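PDB 4WBE: caprin-1 from Homo sapiens, which binds mRNAs, regulates their transport, translation and stability, and promotes the assembly of cytoplasmic stress granules. Local coordinates for residues K16-V24 with V106-F115. Sequence-based numbering, arbitrary orientation.
Sequences KTVLELQYV and VERVFQSNYF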
loop_
_atom_site.group_PDB
_atom_site.type_symbol
_atom_site.label_atom_id
_atom_site.label_comp_id
_atom_site.label_asym_id
_atom_site.label_seq_id
_atom_site.Cartn_x
_atom_site.Cartn_y
_atom_site.Cartn_z
ATOM N N LYS A 16 8.146 1.778 1.607
ATOM C CA LYS A 16 8.695 1.516 0.276
ATOM C C LYS A 16 8.620 0.025 -0.030
ATOM O O LYS A 16 8.238 -0.380 -1.132
ATOM C CB LYS A 16 10.152 2.013 0.187
ATOM C CG LYS A 16 10.812 1.801 -1.185
ATOM C CD LYS A 16 12.231 2.394 -1.260
ATOM C CE LYS A 16 13.287 1.497 -0.628
ATOM N NZ LYS A 16 13.591 0.304 -1.483
ATOM N N THR A 17 8.988 -0.783 0.957
ATOM C CA THR A 17 8.937 -2.230 0.818
ATOM C C THR A 17 7.511 -2.714 0.614
ATOM O O THR A 17 7.269 -3.604 -0.209
ATOM C CB THR A 17 9.581 -2.928 2.035
ATOM O OG1 THR A 17 10.923 -2.458 2.186
ATOM C CG2 THR A 17 9.599 -4.437 1.854
ATOM N N VAL A 18 6.566 -2.122 1.346
ATOM C CA VAL A 18 5.160 -2.456 1.161
ATOM C C VAL A 18 4.713 -2.171 -0.275
ATOM O O VAL A 18 4.043 -2.989 -0.895
ATOM C CB VAL A 18 4.234 -1.669 2.130
ATOM C CG1 VAL A 18 2.781 -1.906 1.766
ATOM C CG2 VAL A 18 4.472 -2.082 3.576
ATOM N N LEU A 19 5.074 -0.999 -0.791
ATOM C CA LEU A 19 4.708 -0.613 -2.157
ATOM C C LEU A 19 5.290 -1.575 -3.199
ATOM O O LEU A 19 4.605 -1.980 -4.137
ATOM C CB LEU A 19 5.201 0.811 -2.442
ATOM C CG LEU A 19 4.280 2.034 -2.293
ATOM C CD1 LEU A 19 2.893 1.731 -1.725
ATOM C CD2 LEU A 19 4.972 3.166 -1.531
ATOM N N GLU A 20 6.562 -1.918 -3.031
ATOM C CA GLU A 20 7.228 -2.914 -3.874
ATOM C C GLU A 20 6.494 -4.249 -3.840
ATOM O O GLU A 20 6.233 -4.861 -4.880
ATOM C CB GLU A 20 8.672 -3.103 -3.401
ATOM C CG GLU A 20 9.572 -1.901 -3.629
ATOM C CD GLU A 20 10.797 -1.913 -2.728
ATOM O OE1 GLU A 20 10.968 -2.869 -1.941
ATOM O OE2 GLU A 20 11.614 -0.982 -2.829
ATOM N N LEU A 21 6.175 -4.696 -2.631
ATOM C CA LEU A 21 5.460 -5.950 -2.447
ATOM C C LEU A 21 4.098 -5.946 -3.143
ATOM O O LEU A 21 3.721 -6.924 -3.791
ATOM C CB LEU A 21 5.275 -6.227 -0.956
ATOM C CG LEU A 21 4.409 -7.453 -0.665
ATOM C CD1 LEU A 21 5.084 -8.713 -1.188
ATOM C CD2 LEU A 21 4.158 -7.558 0.831
ATOM N N GLN A 22 3.363 -4.848 -3.005
ATOM C CA GLN A 22 2.056 -4.723 -3.637
ATOM C C GLN A 22 2.185 -4.796 -5.149
ATOM O O GLN A 22 1.375 -5.434 -5.825
ATOM C CB GLN A 22 1.391 -3.409 -3.221
ATOM C CG GLN A 22 0.944 -3.400 -1.764
ATOM C CD GLN A 22 0.401 -2.063 -1.330
ATOM O OE1 GLN A 22 0.890 -1.016 -1.753
ATOM N NE2 GLN A 22 -0.647 -2.087 -0.513
ATOM N N TYR A 23 3.197 -4.123 -5.678
ATOM C CA TYR A 23 3.471 -4.188 -7.104
ATOM C C TYR A 23 3.712 -5.630 -7.549
ATOM O O TYR A 23 3.104 -6.107 -8.515
ATOM C CB TYR A 23 4.664 -3.299 -7.473
ATOM C CG TYR A 23 5.027 -3.403 -8.934
ATOM C CD1 TYR A 23 4.345 -2.665 -9.889
ATOM C CD2 TYR A 23 6.051 -4.239 -9.357
ATOM C CE1 TYR A 23 4.666 -2.764 -11.234
ATOM C CE2 TYR A 23 6.381 -4.341 -10.691
ATOM C CZ TYR A 23 5.688 -3.603 -11.623
ATOM O OH TYR A 23 6.022 -3.710 -12.954
ATOM N N VAL A 24 4.616 -6.313 -6.850
ATOM C CA VAL A 24 4.938 -7.704 -7.166
ATOM C C VAL A 24 3.717 -8.619 -7.051
ATOM O O VAL A 24 3.449 -9.410 -7.954
ATOM C CB VAL A 24 6.099 -8.233 -6.291
ATOM C CG1 VAL A 24 6.265 -9.734 -6.461
ATOM C CG2 VAL A 24 7.392 -7.495 -6.634
ATOM N N VAL A 106 9.682 -13.641 -0.538
ATOM C CA VAL A 106 9.598 -12.295 -1.101
ATOM C C VAL A 106 10.987 -11.730 -1.400
ATOM O O VAL A 106 11.215 -11.127 -2.453
ATOM C CB VAL A 106 8.827 -11.331 -0.161
ATOM C CG1 VAL A 106 8.964 -9.896 -0.640
ATOM C CG2 VAL A 106 7.355 -11.715 -0.096
ATOM N N GLU A 107 11.912 -11.926 -0.467
ATOM C CA GLU A 107 13.289 -11.484 -0.672
ATOM C C GLU A 107 13.914 -12.101 -1.925
ATOM O O GLU A 107 14.590 -11.412 -2.692
ATOM C CB GLU A 107 14.154 -11.817 0.543
ATOM C CG GLU A 107 13.929 -10.915 1.749
ATOM C CD GLU A 107 14.642 -11.435 2.978
ATOM O OE1 GLU A 107 14.658 -12.667 3.172
ATOM O OE2 GLU A 107 15.198 -10.620 3.737
ATOM N N ARG A 108 13.695 -13.394 -2.133
ATOM C CA ARG A 108 14.252 -14.050 -3.313
ATOM C C ARG A 108 13.647 -13.488 -4.598
ATOM O O ARG A 108 14.348 -13.332 -5.603
ATOM C CB ARG A 108 14.115 -15.579 -3.259
ATOM C CG ARG A 108 15.125 -16.262 -2.340
ATOM C CD ARG A 108 15.157 -17.773 -2.558
ATOM N NE ARG A 108 13.915 -18.436 -2.178
ATOM C CZ ARG A 108 13.049 -18.926 -3.059
ATOM N NH1 ARG A 108 13.295 -18.836 -4.359
ATOM N NH2 ARG A 108 11.940 -19.511 -2.642
ATOM N N VAL A 109 12.350 -13.188 -4.564
ATOM C CA VAL A 109 11.687 -12.565 -5.710
ATOM C C VAL A 109 12.251 -11.166 -5.989
ATOM O O VAL A 109 12.639 -10.869 -7.124
ATOM C CB VAL A 109 10.160 -12.481 -5.512
ATOM C CG1 VAL A 109 9.518 -11.721 -6.662
ATOM C CG2 VAL A 109 9.561 -13.871 -5.418
ATOM N N PHE A 110 12.312 -10.328 -4.954
ATOM C CA PHE A 110 12.922 -9.004 -5.058
ATOM C C PHE A 110 14.336 -9.081 -5.630
ATOM O O PHE A 110 14.698 -8.333 -6.541
ATOM C CB PHE A 110 13.024 -8.354 -3.671
ATOM C CG PHE A 110 11.734 -7.769 -3.156
ATOM C CD1 PHE A 110 10.634 -7.627 -3.986
ATOM C CD2 PHE A 110 11.633 -7.347 -1.835
ATOM C CE1 PHE A 110 9.441 -7.071 -3.507
ATOM C CE2 PHE A 110 10.445 -6.787 -1.349
ATOM C CZ PHE A 110 9.352 -6.650 -2.188
ATOM N N GLN A 111 15.132 -9.988 -5.075
ATOM C CA GLN A 111 16.559 -10.045 -5.366
ATOM C C GLN A 111 16.876 -10.749 -6.686
ATOM O O GLN A 111 18.008 -10.729 -7.156
ATOM C CB GLN A 111 17.319 -10.646 -4.175
ATOM C CG GLN A 111 17.314 -9.705 -2.952
ATOM C CD GLN A 111 17.860 -10.341 -1.684
ATOM O OE1 GLN A 111 18.630 -11.296 -1.733
ATOM N NE2 GLN A 111 17.445 -9.818 -0.536
ATOM N N SER A 112 15.872 -11.375 -7.285
ATOM C CA SER A 112 16.057 -12.024 -8.573
ATOM C C SER A 112 16.253 -10.972 -9.658
ATOM O O SER A 112 16.805 -11.254 -10.721
ATOM C CB SER A 112 14.827 -12.862 -8.907
ATOM O OG SER A 112 13.782 -12.031 -9.367
ATOM N N ASN A 113 15.769 -9.766 -9.369
ATOM C CA ASN A 113 15.768 -8.640 -10.300
ATOM C C ASN A 113 14.910 -8.827 -11.551
ATOM O O ASN A 113 15.052 -8.085 -12.521
ATOM C CB ASN A 113 17.187 -8.183 -10.630
ATOM C CG ASN A 113 17.942 -7.754 -9.395
ATOM O OD1 ASN A 113 17.354 -7.206 -8.446
ATOM N ND2 ASN A 113 19.239 -7.994 -9.390
ATOM N N TYR A 114 14.029 -9.824 -11.520
ATOM C CA TYR A 114 13.078 -10.038 -12.609
ATOM C C TYR A 114 12.273 -8.767 -12.857
ATOM O O TYR A 114 12.062 -8.355 -14.001
ATOM C CB TYR A 114 12.129 -11.195 -12.271
ATOM C CG TYR A 114 11.026 -11.402 -13.289
ATOM C CD1 TYR A 114 11.259 -12.135 -14.447
ATOM C CD2 TYR A 114 9.754 -10.886 -13.084
ATOM C CE1 TYR A 114 10.261 -12.331 -15.387
ATOM C CE2 TYR A 114 8.742 -11.077 -14.019
ATOM C CZ TYR A 114 9.003 -11.806 -15.167
ATOM O OH TYR A 114 8.007 -11.997 -16.097
ATOM N N PHE A 115 11.852 -8.133 -11.764
ATOM C CA PHE A 115 10.979 -6.972 -11.835
ATOM C C PHE A 115 11.712 -5.647 -12.053
ATOM O O PHE A 115 11.095 -4.580 -12.005
ATOM C CB PHE A 115 10.057 -6.911 -10.609
ATOM C CG PHE A 115 9.037 -8.012 -10.578
ATOM C CD1 PHE A 115 7.937 -7.977 -11.428
ATOM C CD2 PHE A 115 9.171 -9.079 -9.703
ATOM C CE1 PHE A 115 6.993 -8.994 -11.412
ATOM C CE2 PHE A 115 8.234 -10.099 -9.675
ATOM C CZ PHE A 115 7.140 -10.057 -10.529
HETATM O O HOH W 1 8.661 -3.990 -13.323
#
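The ring of Phe110 meets helix 2-27 by its rim: CG2 of Val24, the backbone N of Leu21 and CG2 of Thr17 lie near its plane, and one face is covered by CG1 of Val106 from its own helix. Glu20 CB lies 3.8 Å from Phe110 CZ, its carboxylate plane standing at 84° to the ring. Phe115 lies between Val24 CG2, 4.3 Å from the ring centroid in a CH-pi contact, and Tyr114 CD2 on the other face, with Val109 CG1 at its edge. Val24 CG1, anti to the backbone N (chi1 170°), meets Val109 CG1 and Phe115 CE2, while CG2 is shared by the Phe110 rim and the Phe115 face. Leu21 CD1 is 3.9 Å from Val106 CG2. Beyond this apolar core, one water links Tyr23 OH (2.7 Å) to Phe115 O (2.8 Å), a carbonyl that also accepts from Arg66 of the second subunit. With an alanine at Phe110, the hole between Thr17, Glu20, Leu21 and Val24 is likely to be left unfilled, and Val106 CG1 to lose the ring it covers. Helical segments 16-24 and 106-111, whose axes cross at 82°, illustrate a single knob-into-hole fit, Phe110 the knob, in the largely helical Caprin-1 dimerization domain.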